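Local coordinates for uncharacterized protein lp_2664 (Lactobacillus plantarum WCFS1, PDB 2PJQ) that is of unknown function but carries an HD domain, and so is possibly a metal-dependent phosphohydrolase, at residues R37-A42 with A59-D64; R44-E49 with G121-D126; V83-Q88 with D93-I98. One frame throughout, in Å; residues are numbered along the deposited sequence.

Contact 1 (R37-A42 with A59-D64); sequences RVNRLA and AAWLHD
Asn-39 and Trp-61 meet through their first torsions: the amide carbon CG of Asn-39 stands opposite its backbone N (chi1 -174°), while the Trp-61 indole is swung to the side opposite its carbonyl carbon (chi1 -75°), which brings the ring back across the gap between helix 32-49 and helix 53-62. CB of Asn-39 lies over the face of the six-membered ring, 4.1 Å from its centroid, as a CH-pi contact. The amide of the same residue follows over that face nearer the rim, its plane tilted 28° from the ring. Its OD1 sits 3.2 Å from NE1 of Trp-61, yet the angle is too poor for a hydrogen bond, because the oxygen lies above the indole and not along the N-H. Beside this pair, CB of Ala-60 packs against Val-38 CG1 at 4.2 Å and, at 4.2 Å as well, against Ala-42 CB. With two alanines and a valine methyl at the interface, the helices come close, Asn-39 CA lying 6.3 Å from Ala-60 CA. The indole also packs on Leu-12, Gln-16 and Ala-19 of helix 9-22, and replacing Trp-61 by an alanine would probably leave the Asn-39 amide without its ring face and open a gap toward that helix. Just beyond Trp-61, His-63 and Asp-64 form the HD pair of the probable HD-domain motif; Asp-64 OD2 makes a weak hydrogen bond to NE2 of His-34, one turn before Val-38. Apolar packing and the face of an aromatic ring thus join the two segments, so their fit depends on shape more than on directed bonds.

Contact 2 (R44-E49 with G121-D126); sequences RLAKDE and GQVVQD
The carboxylate of Asp-126, whose CB rests on Leu-45, is gripped by two backbone N-H groups from the loop ahead of helix 193-198, Thr-192 N bonding to OD2 and Asn-191 N to OD1, so that both oxygens of this buried acid are satisfied, its rotation is fixed and the loop is tied to helix 119-130. Within the all-helical HD domain, helix 119-130 here packs against the C-terminal part of helix 32-49. The short segments run roughly antiparallel, at 144°, with their axes 9.4 Å apart at closest approach. Leu-45 takes two partners with different parts of its side chain. Its CD2 reaches Asp-126 CB at 3.8 Å, the two side chains crossing at about a right angle, so that the leucine meets the aliphatic root of the acid while the charged end turns to the loop. Its CB meets Val-123 CG1 at 3.9 Å. Leu-45 also touches Thr-192 of that loop and Thr-194 of helix 193-198. On the other helix Val-123 does most of the packing through one branch: CG1 lies opposite its backbone N (chi1 170°) and points at the turn holding Leu-45 and Ala-46. Thr-56 and Leu-53 of helix 53-62 add to the surroundings, touching Val-123 and Ala-46 respectively. The small alanine lets the valine reach the helix backbone itself, where CG1 of Val-123 stands 3.8 Å from the amide N of Ala-46 and 4.2 Å from its CB.

Contact 3 (V83-Q88 with D93-I98); sequences VQLNAQ and DDQTAI
Leu-85 and Gln-95 lie alongside each other, running in opposite senses, between helix 74-87 and helix 92-102, their CA atoms 7.3 Å apart. Gln-95 is extended beyond CG, which carries its amide across the gap to the base of the leucine: NE2 of Gln-95 comes to 3.5 Å from Leu-85 CB. The stem of the glutamine is used too, CG of Gln-95 lying 3.8 Å from Leu-85 CD1, so both the stem and the amide end of the glutamine lie against the leucine. With CG of Leu-85 opposite its carbonyl carbon (chi1 -73°) and chi2 at 157°, CD1 lies by Gln-95 and CD2 by Ile-98, on the next turn of the partner helix. There CD2 of Leu-85 meets Ile-98 CD1 tip to tip at 3.7 Å; Ile-98 also places its longer branch, CG1, opposite its carbonyl carbon, and CD1 at the end of that branch makes the contact. On the side nearer solvent, the side chains of Asn-86 and Gln-95 cross at about a right angle, with their amide planes 83° apart. A water joins them weakly, accepting from ND2 of Asn-86 and from NE2 of Gln-95, each at 2.9 Å. Val-90, in the turn between the helices, touches both Leu-85 and Gln-95. At the start of the second helix, Asp-94 OD2 is hydrogen-bonded to OG1 of Thr-91. Ile-98 further packs on Ile-7 near the N-terminus. Two successive helices, roughly antiparallel and joined by a short turn, with a buried leucine and isoleucine inside and a water-linked amide pair toward the rim, make an alpha-hairpin.

Contact 1 and contact 2 share helix 32-49 and adjoin, their centres about 10 Å apart: Val-124 CG1 lies 3.4 Å from Ala-60 CA, and Val-123 CG1 lies 3.6 Å from Ala-42 O. Helices 32-49, 53-62 and 119-130 thus form one packed core, and they carry or adjoin His-34, His-63, Asp-64 and Asp-128, whose side chains converge as a probable HD-type metal site, with no metal bound to them here. Contact 3 is more peripheral, its centre about 16 Å from that of contact 1; the two touch where Leu-62 CD1 meets Ile-98 CG2 at 4.1 Å. Contacts 2 and 3 do not touch, their nearest atoms being about 7 Å apart.

Contact 1 (R37-A42 with A59-D64)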
ATOM      1  N   ARG B  37       8.804  14.217   8.191  1.00  9.85           N
ATOM      2  CA  ARG B  37       9.759  13.179   8.567  1.00 10.52           C
ATOM      3  C   ARG B  37      11.111  13.434   7.887  1.00  9.50           C
ATOM      4  O   ARG B  37      12.171  13.388   8.530  1.00  8.40           O
ATOM      5  CB  ARG B  37       9.256  11.801   8.158  1.00 16.68           C
ATOM      6  CG  ARG B  37       8.389  11.110   9.184  1.00 18.03           C
ATOM      7  CD  ARG B  37       8.272   9.653   8.824  1.00 18.33           C
ATOM      8  NE  ARG B  37       7.647   9.479   7.526  1.00 18.69           N
ATOM      9  CZ  ARG B  37       6.361   9.703   7.311  1.00 21.80           C
ATOM     10  NH1 ARG B  37       5.605  10.101   8.321  1.00 21.61           N
ATOM     11  NH2 ARG B  37       5.838   9.540   6.097  1.00 23.73           N
ATOM     12  N   VAL B  38      11.072  13.681   6.581  1.00  4.65           N
ATOM     13  CA  VAL B  38      12.287  13.965   5.856  1.00  3.23           C
ATOM     14  C   VAL B  38      12.912  15.198   6.490  1.00  3.18           C
ATOM     15  O   VAL B  38      14.082  15.193   6.832  1.00  2.65           O
ATOM     16  CB  VAL B  38      12.022  14.254   4.356  1.00  6.36           C
ATOM     17  CG1 VAL B  38      13.214  14.990   3.760  1.00  5.95           C
ATOM     18  CG2 VAL B  38      11.810  12.950   3.585  1.00  4.69           C
ATOM     19  N   ASN B  39      12.131  16.255   6.655  1.00  5.06           N
ATOM     20  CA  ASN B  39      12.667  17.474   7.234  1.00  7.71           C
ATOM     21  C   ASN B  39      13.448  17.156   8.499  1.00 10.56           C
ATOM     22  O   ASN B  39      14.654  17.366   8.569  1.00 10.84           O
ATOM     23  CB  ASN B  39      11.548  18.442   7.575  1.00 10.30           C
ATOM     24  CG  ASN B  39      12.065  19.785   8.036  1.00 10.65           C
ATOM     25  OD1 ASN B  39      12.587  20.560   7.236  1.00 11.83           O
ATOM     26  ND2 ASN B  39      11.932  20.066   9.330  1.00  7.71           N
ATOM     27  N   ARG B  40      12.745  16.645   9.500  1.00 14.39           N
ATOM     28  CA  ARG B  40      13.349  16.285  10.773  1.00 16.32           C
ATOM     29  C   ARG B  40      14.589  15.394  10.627  1.00 13.89           C
ATOM     30  O   ARG B  40      15.497  15.453  11.451  1.00 13.76           O
ATOM     31  CB  ARG B  40      12.277  15.635  11.649  1.00 27.92           C
ATOM     32  CG  ARG B  40      12.710  14.448  12.484  1.00 37.06           C
ATOM     33  CD  ARG B  40      11.493  13.916  13.227  1.00 45.11           C
ATOM     34  NE  ARG B  40      10.385  13.649  12.313  1.00 52.11           N
ATOM     35  CZ  ARG B  40       9.166  13.273  12.689  1.00 57.29           C
ATOM     36  NH1 ARG B  40       8.879  13.110  13.979  1.00 60.04           N
ATOM     37  NH2 ARG B  40       8.229  13.062  11.774  1.00 59.45           N
ATOM     38  N   LEU B  41      14.625  14.580   9.574  1.00 16.49           N
ATOM     39  CA  LEU B  41      15.774  13.702   9.299  1.00 13.92           C
ATOM     40  C   LEU B  41      16.918  14.525   8.704  1.00 13.11           C
ATOM     41  O   LEU B  41      18.082  14.347   9.067  1.00 13.11           O
ATOM     42  CB  LEU B  41      15.391  12.603   8.298  1.00  8.10           C
ATOM     43  CG  LEU B  41      14.646  11.341   8.741  1.00  7.87           C
ATOM     44  CD1 LEU B  41      14.033  10.676   7.520  1.00  6.95           C
ATOM     45  CD2 LEU B  41      15.599  10.387   9.453  1.00  4.76           C
ATOM     46  N   ALA B  42      16.573  15.418   7.777  1.00  5.47           N
ATOM     47  CA  ALA B  42      17.547  16.271   7.116  1.00  4.19           C
ATOM     48  C   ALA B  42      18.289  17.078   8.156  1.00  4.95           C
ATOM     49  O   ALA B  42      19.511  17.200   8.108  1.00  4.24           O
ATOM     50  CB  ALA B  42      16.847  17.204   6.142  1.00  3.72           C
ATOM     51  N   ALA B  59      15.988  22.677   0.221  1.00  2.72           N
ATOM     52  CA  ALA B  59      15.968  21.683  -0.841  1.00  2.16           C
ATOM     53  C   ALA B  59      15.202  20.462  -0.386  1.00  3.81           C
ATOM     54  O   ALA B  59      14.619  19.759  -1.202  1.00  7.90           O
ATOM     55  CB  ALA B  59      17.390  21.292  -1.250  1.00  1.00           C
ATOM     56  N   ALA B  60      15.200  20.192   0.912  1.00  1.00           N
ATOM     57  CA  ALA B  60      14.476  19.027   1.411  1.00  1.00           C
ATOM     58  C   ALA B  60      12.985  19.247   1.238  1.00  1.00           C
ATOM     59  O   ALA B  60      12.266  18.378   0.761  1.00  1.00           O
ATOM     60  CB  ALA B  60      14.796  18.804   2.862  1.00  5.77           C
ATOM     61  N   TRP B  61      12.535  20.436   1.627  1.00  9.49           N
ATOM     62  CA  TRP B  61      11.131  20.817   1.537  1.00  9.89           C
ATOM     63  C   TRP B  61      10.642  20.798   0.107  1.00 10.68           C
ATOM     64  O   TRP B  61       9.536  20.344  -0.175  1.00 11.23           O
ATOM     65  CB  TRP B  61      10.918  22.240   2.076  1.00  6.42           C
ATOM     66  CG  TRP B  61      10.962  22.399   3.566  1.00  3.92           C
ATOM     67  CD1 TRP B  61      11.837  23.169   4.285  1.00  4.29           C
ATOM     68  CD2 TRP B  61      10.070  21.815   4.508  1.00  2.74           C
ATOM     69  NE1 TRP B  61      11.541  23.101   5.630  1.00  3.36           N
ATOM     70  CE2 TRP B  61      10.459  22.274   5.796  1.00  3.70           C
ATOM     71  CE3 TRP B  61       8.972  20.947   4.399  1.00  1.91           C
ATOM     72  CZ2 TRP B  61       9.789  21.890   6.961  1.00  2.42           C
ATOM     73  CZ3 TRP B  61       8.306  20.568   5.556  1.00  1.26           C
ATOM     74  CH2 TRP B  61       8.719  21.041   6.823  1.00  2.77           C
ATOM     75  N   LEU B  62      11.488  21.278  -0.798  1.00  6.99           N
ATOM     76  CA  LEU B  62      11.117  21.405  -2.202  1.00  6.33           C
ATOM     77  C   LEU B  62      11.353  20.283  -3.209  1.00  6.47           C
ATOM     78  O   LEU B  62      11.001  20.441  -4.370  1.00  6.18           O
ATOM     79  CB  LEU B  62      11.735  22.703  -2.745  1.00  6.93           C
ATOM     80  CG  LEU B  62      11.380  24.019  -2.023  1.00  5.56           C
ATOM     81  CD1 LEU B  62      12.296  25.134  -2.516  1.00  6.63           C
ATOM     82  CD2 LEU B  62       9.921  24.392  -2.258  1.00  1.58           C
ATOM     83  N   HIS B  63      11.924  19.151  -2.818  1.00 12.71           N
ATOM     84  CA  HIS B  63      12.144  18.102  -3.818  1.00 14.75           C
ATOM     85  C   HIS B  63      10.890  17.520  -4.469  1.00 17.30           C
ATOM     86  O   HIS B  63      10.835  17.378  -5.688  1.00 18.94           O
ATOM     87  CB  HIS B  63      12.932  16.925  -3.266  1.00 12.38           C
ATOM     88  CG  HIS B  63      12.880  15.727  -4.162  1.00 15.09           C
ATOM     89  ND1 HIS B  63      12.448  14.491  -3.732  1.00 14.53           N
ATOM     90  CD2 HIS B  63      13.112  15.603  -5.494  1.00 16.32           C
ATOM     91  CE1 HIS B  63      12.411  13.661  -4.761  1.00 16.01           C
ATOM     92  NE2 HIS B  63      12.806  14.313  -5.842  1.00 14.35           N
ATOM     93  N   ASP B  64       9.901  17.152  -3.666  1.00 17.06           N
ATOM     94  CA  ASP B  64       8.692  16.568  -4.207  1.00 19.93           C
ATOM     95  C   ASP B  64       7.795  17.530  -4.956  1.00 21.54           C
ATOM     96  O   ASP B  64       7.048  17.133  -5.829  1.00 21.60           O
ATOM     97  CB  ASP B  64       7.873  15.920  -3.091  1.00 24.62           C
ATOM     98  CG  ASP B  64       8.495  14.649  -2.581  1.00 27.17           C
ATOM     99  OD1 ASP B  64       9.134  13.928  -3.383  1.00 28.74           O
ATOM    100  OD2 ASP B  64       8.329  14.354  -1.379  1.00 29.38           O
TER

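Contact 2 (R44-E49 with G121-D126)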
ATOM      1  N   ARG B  44      18.773  16.497  11.469  1.00  8.46           N
ATOM      2  CA  ARG B  44      19.741  15.772  12.274  1.00 10.76           C
ATOM      3  C   ARG B  44      20.999  15.466  11.456  1.00 11.83           C
ATOM      4  O   ARG B  44      22.121  15.741  11.888  1.00 12.11           O
ATOM      5  CB  ARG B  44      19.168  14.460  12.809  1.00 14.87           C
ATOM      6  CG  ARG B  44      20.206  13.727  13.631  1.00 17.72           C
ATOM      7  CD  ARG B  44      19.920  12.268  13.841  1.00 19.98           C
ATOM      8  NE  ARG B  44      21.137  11.620  14.318  1.00 24.99           N
ATOM      9  CZ  ARG B  44      21.271  10.312  14.528  1.00 27.04           C
ATOM     10  NH1 ARG B  44      20.259   9.483  14.309  1.00 28.74           N
ATOM     11  NH2 ARG B  44      22.431   9.828  14.949  1.00 29.19           N
ATOM     12  N   LEU B  45      20.795  14.896  10.273  1.00 15.23           N
ATOM     13  CA  LEU B  45      21.887  14.527   9.375  1.00 16.01           C
ATOM     14  C   LEU B  45      22.767  15.709   8.993  1.00 15.79           C
ATOM     15  O   LEU B  45      23.987  15.586   8.959  1.00 17.14           O
ATOM     16  CB  LEU B  45      21.321  13.878   8.103  1.00 15.63           C
ATOM     17  CG  LEU B  45      21.543  12.389   7.777  1.00 16.08           C
ATOM     18  CD1 LEU B  45      21.402  11.482   9.006  1.00 12.58           C
ATOM     19  CD2 LEU B  45      20.528  12.001   6.703  1.00 15.54           C
ATOM     20  N   ALA B  46      22.155  16.849   8.696  1.00 14.77           N
ATOM     21  CA  ALA B  46      22.931  18.019   8.312  1.00 16.42           C
ATOM     22  C   ALA B  46      23.901  18.371   9.438  1.00 17.17           C
ATOM     23  O   ALA B  46      25.104  18.558   9.212  1.00 15.59           O
ATOM     24  CB  ALA B  46      22.009  19.207   8.008  1.00 13.69           C
ATOM     25  N   LYS B  47      23.380  18.440  10.658  1.00 16.60           N
ATOM     26  CA  LYS B  47      24.211  18.777  11.795  1.00 17.34           C
ATOM     27  C   LYS B  47      25.345  17.784  12.017  1.00 16.69           C
ATOM     28  O   LYS B  47      26.500  18.177  12.182  1.00 15.71           O
ATOM     29  CB  LYS B  47      23.324  18.928  13.012  1.00 21.69           C
ATOM     30  CG  LYS B  47      22.267  19.996  12.722  1.00 26.69           C
ATOM     31  CD  LYS B  47      21.532  20.483  13.958  1.00 30.12           C
ATOM     32  CE  LYS B  47      20.517  21.550  13.580  1.00 32.15           C
ATOM     33  NZ  LYS B  47      19.879  22.162  14.783  1.00 35.11           N
ATOM     34  N   ASP B  48      25.028  16.498  11.993  1.00 16.63           N
ATOM     35  CA  ASP B  48      26.049  15.482  12.163  1.00 15.55           C
ATOM     36  C   ASP B  48      27.182  15.665  11.150  1.00 16.04           C
ATOM     37  O   ASP B  48      28.344  15.410  11.460  1.00 17.11           O
ATOM     38  CB  ASP B  48      25.418  14.105  12.007  1.00 19.13           C
ATOM     39  CG  ASP B  48      24.863  13.575  13.311  1.00 20.52           C
ATOM     40  OD1 ASP B  48      24.229  14.351  14.051  1.00 18.47           O
ATOM     41  OD2 ASP B  48      25.057  12.376  13.595  1.00 21.08           O
ATOM     42  N   GLU B  49      26.844  16.110   9.942  1.00 15.42           N
ATOM     43  CA  GLU B  49      27.836  16.312   8.893  1.00 16.16           C
ATOM     44  C   GLU B  49      28.401  17.723   8.785  1.00 15.72           C
ATOM     45  O   GLU B  49      29.390  17.942   8.098  1.00 15.70           O
ATOM     46  CB  GLU B  49      27.257  15.917   7.540  1.00 19.21           C
ATOM     47  CG  GLU B  49      27.430  14.464   7.237  1.00 22.39           C
ATOM     48  CD  GLU B  49      28.867  14.037   7.419  1.00 24.94           C
ATOM     49  OE1 GLU B  49      29.748  14.663   6.800  1.00 24.40           O
ATOM     50  OE2 GLU B  49      29.119  13.082   8.186  1.00 28.86           O
ATOM     51  N   GLY B 121      23.400  18.246  -0.587  1.00 12.21           N
ATOM     52  CA  GLY B 121      22.651  17.362  -1.474  1.00 11.76           C
ATOM     53  C   GLY B 121      22.647  15.924  -0.962  1.00 10.50           C
ATOM     54  O   GLY B 121      21.613  15.271  -0.886  1.00  8.06           O
ATOM     55  N   GLN B 122      23.822  15.424  -0.609  1.00 11.69           N
ATOM     56  CA  GLN B 122      23.933  14.076  -0.099  1.00 12.35           C
ATOM     57  C   GLN B 122      23.032  13.957   1.104  1.00 12.53           C
ATOM     58  O   GLN B 122      22.435  12.915   1.339  1.00 13.53           O
ATOM     59  CB  GLN B 122      25.370  13.789   0.306  1.00 19.12           C
ATOM     60  CG  GLN B 122      26.329  13.775  -0.877  1.00 21.82           C
ATOM     61  CD  GLN B 122      27.784  13.699  -0.460  1.00 22.15           C
ATOM     62  OE1 GLN B 122      28.118  13.258   0.650  1.00 21.15           O
ATOM     63  NE2 GLN B 122      28.665  14.120  -1.357  1.00 24.96           N
ATOM     64  N   VAL B 123      22.916  15.035   1.868  1.00 12.39           N
ATOM     65  CA  VAL B 123      22.062  14.992   3.039  1.00 10.99           C
ATOM     66  C   VAL B 123      20.574  14.942   2.674  1.00 10.58           C
ATOM     67  O   VAL B 123      19.823  14.171   3.256  1.00  9.98           O
ATOM     68  CB  VAL B 123      22.342  16.180   3.979  1.00 12.39           C
ATOM     69  CG1 VAL B 123      21.270  16.259   5.059  1.00 13.70           C
ATOM     70  CG2 VAL B 123      23.695  15.995   4.646  1.00 12.19           C
ATOM     71  N   VAL B 124      20.140  15.747   1.710  1.00 11.90           N
ATOM     72  CA  VAL B 124      18.733  15.724   1.327  1.00 12.27           C
ATOM     73  C   VAL B 124      18.427  14.308   0.830  1.00 13.25           C
ATOM     74  O   VAL B 124      17.501  13.647   1.308  1.00 13.51           O
ATOM     75  CB  VAL B 124      18.430  16.764   0.204  1.00 10.39           C
ATOM     76  CG1 VAL B 124      16.930  17.040   0.115  1.00  8.62           C
ATOM     77  CG2 VAL B 124      19.161  18.049   0.485  1.00  8.74           C
ATOM     78  N   GLN B 125      19.235  13.832  -0.108  1.00 13.89           N
ATOM     79  CA  GLN B 125      19.056  12.496  -0.667  1.00 13.71           C
ATOM     80  C   GLN B 125      18.962  11.401   0.404  1.00 13.13           C
ATOM     81  O   GLN B 125      18.022  10.593   0.409  1.00 11.38           O
ATOM     82  CB  GLN B 125      20.203  12.184  -1.627  1.00 10.50           C
ATOM     83  CG  GLN B 125      20.194  10.763  -2.123  1.00 12.35           C
ATOM     84  CD  GLN B 125      21.242  10.498  -3.181  1.00 13.96           C
ATOM     85  OE1 GLN B 125      21.093  10.903  -4.336  1.00 11.73           O
ATOM     86  NE2 GLN B 125      22.313   9.812  -2.790  1.00 16.04           N
ATOM     87  N   ASP B 126      19.938  11.364   1.304  1.00  9.42           N
ATOM     88  CA  ASP B 126      19.932  10.361   2.361  1.00  8.48           C
ATOM     89  C   ASP B 126      18.677  10.472   3.208  1.00  9.56           C
ATOM     90  O   ASP B 126      18.122   9.477   3.657  1.00 10.49           O
ATOM     91  CB  ASP B 126      21.158  10.519   3.246  1.00  7.14           C
ATOM     92  CG  ASP B 126      22.407   9.985   2.594  1.00  5.81           C
ATOM     93  OD1 ASP B 126      22.278   9.239   1.595  1.00  9.51           O
ATOM     94  OD2 ASP B 126      23.512  10.294   3.087  1.00  1.00           O
TER

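Contact 3 (V83-Q88 with D93-I98)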
ATOM      1  N   VAL B  83       8.534  31.375  -9.274  1.00  9.01           N
ATOM      2  CA  VAL B  83       7.652  32.480  -8.946  1.00  8.35           C
ATOM      3  C   VAL B  83       7.683  32.641  -7.436  1.00  8.39           C
ATOM      4  O   VAL B  83       7.703  33.757  -6.930  1.00  9.63           O
ATOM      5  CB  VAL B  83       6.197  32.205  -9.458  1.00  7.35           C
ATOM      6  CG1 VAL B  83       5.225  33.261  -8.955  1.00  1.35           C
ATOM      7  CG2 VAL B  83       6.192  32.211 -10.988  1.00  6.22           C
ATOM      8  N   GLN B  84       7.730  31.528  -6.711  1.00 10.02           N
ATOM      9  CA  GLN B  84       7.775  31.584  -5.250  1.00  9.88           C
ATOM     10  C   GLN B  84       9.150  32.030  -4.726  1.00 10.44           C
ATOM     11  O   GLN B  84       9.259  32.953  -3.917  1.00 10.62           O
ATOM     12  CB  GLN B  84       7.421  30.220  -4.647  1.00  4.60           C
ATOM     13  CG  GLN B  84       7.495  30.197  -3.118  1.00  4.04           C
ATOM     14  CD  GLN B  84       6.688  31.332  -2.485  1.00  5.32           C
ATOM     15  OE1 GLN B  84       5.641  31.713  -3.009  1.00  5.32           O
ATOM     16  NE2 GLN B  84       7.169  31.867  -1.355  1.00  1.27           N
ATOM     17  N   LEU B  85      10.199  31.360  -5.169  1.00  8.48           N
ATOM     18  CA  LEU B  85      11.521  31.739  -4.724  1.00  8.31           C
ATOM     19  C   LEU B  85      11.768  33.188  -5.098  1.00  8.85           C
ATOM     20  O   LEU B  85      12.371  33.932  -4.318  1.00  9.81           O
ATOM     21  CB  LEU B  85      12.568  30.846  -5.363  1.00 10.38           C
ATOM     22  CG  LEU B  85      12.632  29.424  -4.813  1.00 10.05           C
ATOM     23  CD1 LEU B  85      13.258  28.530  -5.884  1.00  9.86           C
ATOM     24  CD2 LEU B  85      13.426  29.391  -3.497  1.00  6.51           C
ATOM     25  N   ASN B  86      11.311  33.606  -6.279  1.00  7.89           N
ATOM     26  CA  ASN B  86      11.505  35.007  -6.652  1.00  7.66           C
ATOM     27  C   ASN B  86      10.724  35.908  -5.708  1.00  6.01           C
ATOM     28  O   ASN B  86      11.273  36.865  -5.177  1.00  3.95           O
ATOM     29  CB  ASN B  86      11.087  35.285  -8.092  1.00  7.92           C
ATOM     30  CG  ASN B  86      12.245  35.171  -9.056  1.00  9.46           C
ATOM     31  OD1 ASN B  86      13.315  35.719  -8.818  1.00 11.16           O
ATOM     32  ND2 ASN B  86      12.037  34.462 -10.155  1.00 10.32           N
ATOM     33  N   ALA B  87       9.455  35.588  -5.478  1.00  5.71           N
ATOM     34  CA  ALA B  87       8.645  36.389  -4.574  1.00  4.92           C
ATOM     35  C   ALA B  87       9.273  36.468  -3.180  1.00  7.17           C
ATOM     36  O   ALA B  87       8.880  37.318  -2.387  1.00  8.27           O
ATOM     37  CB  ALA B  87       7.267  35.813  -4.481  1.00  3.89           C
ATOM     38  N   GLN B  88      10.242  35.593  -2.884  1.00  8.60           N
ATOM     39  CA  GLN B  88      10.909  35.583  -1.576  1.00 10.85           C
ATOM     40  C   GLN B  88      12.340  36.139  -1.616  1.00 11.95           C
ATOM     41  O   GLN B  88      13.117  35.962  -0.670  1.00 11.76           O
ATOM     42  CB  GLN B  88      10.947  34.159  -0.992  1.00  9.80           C
ATOM     43  CG  GLN B  88       9.594  33.559  -0.650  1.00  9.29           C
ATOM     44  CD  GLN B  88       8.771  34.446   0.279  1.00 10.01           C
ATOM     45  OE1 GLN B  88       9.301  35.342   0.934  1.00  6.22           O
ATOM     46  NE2 GLN B  88       7.467  34.183   0.348  1.00  8.65           N
ATOM     47  N   ASP B  93      22.270  32.787  -7.037  1.00  5.05           N
ATOM     48  CA  ASP B  93      23.151  31.693  -6.662  1.00  5.35           C
ATOM     49  C   ASP B  93      22.436  30.707  -5.744  1.00  4.94           C
ATOM     50  O   ASP B  93      22.571  29.496  -5.910  1.00  3.58           O
ATOM     51  CB  ASP B  93      24.432  32.226  -6.002  1.00  9.73           C
ATOM     52  CG  ASP B  93      25.353  32.956  -6.987  1.00 13.06           C
ATOM     53  OD1 ASP B  93      25.315  32.665  -8.205  1.00 10.19           O
ATOM     54  OD2 ASP B  93      26.141  33.818  -6.531  1.00 15.65           O
ATOM     55  N   ASP B  94      21.662  31.219  -4.792  1.00  3.77           N
ATOM     56  CA  ASP B  94      20.928  30.338  -3.890  1.00  4.85           C
ATOM     57  C   ASP B  94      19.881  29.531  -4.631  1.00  2.67           C
ATOM     58  O   ASP B  94      19.691  28.363  -4.335  1.00  1.48           O
ATOM     59  CB  ASP B  94      20.270  31.124  -2.756  1.00 11.08           C
ATOM     60  CG  ASP B  94      21.259  31.529  -1.692  1.00 14.59           C
ATOM     61  OD1 ASP B  94      22.133  30.697  -1.353  1.00 16.68           O
ATOM     62  OD2 ASP B  94      21.159  32.666  -1.184  1.00 17.99           O
ATOM     63  N   GLN B  95      19.197  30.156  -5.587  1.00  9.04           N
ATOM     64  CA  GLN B  95      18.198  29.457  -6.399  1.00  9.30           C
ATOM     65  C   GLN B  95      18.888  28.358  -7.207  1.00  9.55           C
ATOM     66  O   GLN B  95      18.360  27.259  -7.354  1.00 11.55           O
ATOM     67  CB  GLN B  95      17.499  30.423  -7.345  1.00  8.56           C
ATOM     68  CG  GLN B  95      16.126  30.825  -6.877  1.00 10.08           C
ATOM     69  CD  GLN B  95      15.446  31.793  -7.821  1.00 12.40           C
ATOM     70  OE1 GLN B  95      15.926  32.905  -8.045  1.00 16.67           O
ATOM     71  NE2 GLN B  95      14.322  31.380  -8.378  1.00 14.67           N
ATOM     72  N   THR B  96      20.076  28.657  -7.720  1.00  5.08           N
ATOM     73  CA  THR B  96      20.839  27.679  -8.477  1.00  3.07           C
ATOM     74  C   THR B  96      21.150  26.475  -7.578  1.00  2.35           C
ATOM     75  O   THR B  96      20.915  25.329  -7.966  1.00  1.60           O
ATOM     76  CB  THR B  96      22.164  28.313  -9.049  1.00  1.00           C
ATOM     77  OG1 THR B  96      21.871  29.035 -10.244  1.00  1.00           O
ATOM     78  CG2 THR B  96      23.165  27.266  -9.416  1.00  1.00           C
ATOM     79  N   ALA B  97      21.649  26.737  -6.374  1.00  1.00           N
ATOM     80  CA  ALA B  97      22.009  25.662  -5.455  1.00  1.00           C
ATOM     81  C   ALA B  97      20.846  24.757  -5.036  1.00  1.60           C
ATOM     82  O   ALA B  97      21.065  23.623  -4.597  1.00  1.00           O
ATOM     83  CB  ALA B  97      22.703  26.232  -4.211  1.00  1.00           C
ATOM     84  N   ILE B  98      19.623  25.262  -5.177  1.00  1.00           N
ATOM     85  CA  ILE B  98      18.424  24.518  -4.822  1.00  1.00           C
ATOM     86  C   ILE B  98      18.054  23.516  -5.911  1.00  1.00           C
ATOM     87  O   ILE B  98      17.663  22.392  -5.625  1.00  1.00           O
ATOM     88  CB  ILE B  98      17.257  25.488  -4.587  1.00  7.05           C
ATOM     89  CG1 ILE B  98      17.601  26.392  -3.403  1.00  9.46           C
ATOM     90  CG2 ILE B  98      15.948  24.722  -4.348  1.00  5.67           C
ATOM     91  CD1 ILE B  98      16.564  27.445  -3.073  1.00 10.56           C
TER
HETATM   92  O   HOH W   1      14.548  33.122 -10.723  1.00  7.84           O